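Local coordinates for protein PrgZ (Enterococcus faecalis, PDB 4FAJ) that serves as an extracellular, membrane-anchored pheromone receptor that binds its peptide, and probably hands it on for import as solute-binding proteins of its family do, at residues N390-Q393 and A394-Y397. Sequence-based numbering, arbitrary orientation.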
loop_
_atom_site.group_PDB
_atom_site.type_symbol
_atom_site.label_atom_id
_atom_site.label_comp_id
_atom_site.label_asym_id
_atom_site.label_seq_id
_atom_site.Cartn_x
_atom_site.Cartn_y
_atom_site.Cartn_z
ATOM N N ASN A 390 11.641 18.391 -18.162
ATOM C CA ASN A 390 12.484 19.376 -18.822
ATOM C C ASN A 390 13.505 18.622 -19.680
ATOM O O ASN A 390 14.595 18.289 -19.221
ATOM C CB ASN A 390 13.158 20.294 -17.791
ATOM C CG ASN A 390 13.802 21.516 -18.422
ATOM O OD1 ASN A 390 14.412 21.436 -19.490
ATOM N ND2 ASN A 390 13.680 22.664 -17.751
ATOM N N LYS A 391 13.115 18.358 -20.926
ATOM C CA LYS A 391 13.905 17.568 -21.888
ATOM C C LYS A 391 15.344 18.080 -22.041
ATOM O O LYS A 391 16.290 17.299 -22.004
ATOM C CB LYS A 391 13.189 17.568 -23.246
ATOM C CG LYS A 391 13.912 16.861 -24.377
ATOM C CD LYS A 391 13.179 15.629 -24.844
ATOM C CE LYS A 391 14.053 14.794 -25.784
ATOM N NZ LYS A 391 14.208 15.436 -27.098
ATOM N N LYS A 392 15.514 19.392 -22.186
ATOM C CA LYS A 392 16.866 19.950 -22.366
ATOM C C LYS A 392 17.752 19.696 -21.143
ATOM O O LYS A 392 18.914 19.335 -21.299
ATOM C CB LYS A 392 16.836 21.442 -22.718
ATOM C CG LYS A 392 16.563 21.736 -24.209
ATOM C CD LYS A 392 15.101 21.480 -24.564
ATOM C CE LYS A 392 14.749 21.712 -26.007
ATOM N NZ LYS A 392 13.545 20.883 -26.328
ATOM N N GLN A 393 17.216 19.848 -19.932
ATOM C CA GLN A 393 18.005 19.538 -18.721
ATOM C C GLN A 393 18.323 18.036 -18.596
ATOM O O GLN A 393 19.407 17.666 -18.159
ATOM C CB GLN A 393 17.320 20.049 -17.438
ATOM C CG GLN A 393 17.496 21.561 -17.185
ATOM C CD GLN A 393 18.948 21.989 -17.074
ATOM O OE1 GLN A 393 19.840 21.183 -16.777
ATOM N NE2 GLN A 393 19.198 23.270 -17.327
ATOM N N ALA A 394 17.382 17.188 -18.994
ATOM C CA ALA A 394 17.599 15.742 -19.046
ATOM C C ALA A 394 18.800 15.425 -19.917
ATOM O O ALA A 394 19.705 14.714 -19.498
ATOM C CB ALA A 394 16.359 15.027 -19.581
ATOM N N GLU A 395 18.801 15.975 -21.126
ATOM C CA GLU A 395 19.880 15.764 -22.094
ATOM C C GLU A 395 21.210 16.239 -21.531
ATOM O O GLU A 395 22.236 15.581 -21.681
ATOM C CB GLU A 395 19.576 16.499 -23.401
ATOM C CG GLU A 395 18.366 15.938 -24.162
ATOM C CD GLU A 395 18.067 16.697 -25.455
ATOM O OE1 GLU A 395 18.413 17.895 -25.551
ATOM O OE2 GLU A 395 17.472 16.090 -26.367
ATOM N N GLU A 396 21.190 17.382 -20.862
ATOM C CA GLU A 396 22.404 17.935 -20.300
ATOM C C GLU A 396 22.942 17.190 -19.083
ATOM O O GLU A 396 24.157 17.063 -18.933
ATOM C CB GLU A 396 22.198 19.407 -19.974
ATOM C CG GLU A 396 21.958 20.225 -21.237
ATOM C CD GLU A 396 22.426 21.643 -21.109
ATOM O OE1 GLU A 396 22.660 22.095 -19.969
ATOM O OE2 GLU A 396 22.566 22.303 -22.155
ATOM N N TYR A 397 22.065 16.703 -18.209
ATOM C CA TYR A 397 22.513 15.885 -17.083
ATOM C C TYR A 397 23.103 14.558 -17.587
ATOM O O TYR A 397 24.063 14.039 -17.016
ATOM C CB TYR A 397 21.376 15.613 -16.093
ATOM C CG TYR A 397 21.254 16.668 -15.008
ATOM C CD1 TYR A 397 22.182 16.740 -13.975
ATOM C CD2 TYR A 397 20.212 17.580 -15.013
ATOM C CE1 TYR A 397 22.074 17.690 -12.970
ATOM C CE2 TYR A 397 20.088 18.540 -14.009
ATOM C CZ TYR A 397 21.016 18.593 -12.998
ATOM O OH TYR A 397 20.878 19.546 -12.016
#
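The first turns of helix 391-402 begin at an N-cap, Asn390, whose O accepts the i to i+4 bond from Ala394 N at 3.0 Å. The Asn390 side chain caps the start of the helix. Asn390 OD1 accepts from Gln393 N at 3.3 Å, a nearly straight bond that reaches the oxygen from above the carbonyl plane. Three more backbone bonds carry the helix on: Glu395 N to Lys391 O, Glu396 N to Lys392 O and Tyr397 N to Gln393 O. On one flank Lys391 and Glu395 form an i to i+4 salt bridge. Lys391 NZ lies 3.4 Å from Glu395 OE2, and the hydrogen bond within this salt bridge is weak. The lysine chain bends at chi2 (114°) and chi4 (-72°), which brings its end back to the carboxylate. Glu395 reaches out extended beyond CG, and its CG lies 3.3 Å from Lys391 O. Lys391 NZ also has a long, weak ion pair with Asp436. On another flank Gln393 OE1 meets the Tyr397 ring at CE2, 3.8 Å away, with amide and ring planes 63° apart. Gln393 O sits at the edge of the Tyr397 ring, near its plane, 3.2 Å from Tyr397 CD2. Ala394 is buried, touching Tyr344 of helix 336-345 and Ser437 of helix 421-437. Glu396 OE2 binds a glycerol, probably from the crystallisation liquor. A side-chain N-cap followed by i to i+4 pairs is characteristic of the amino-terminal end of a surface alpha-helix.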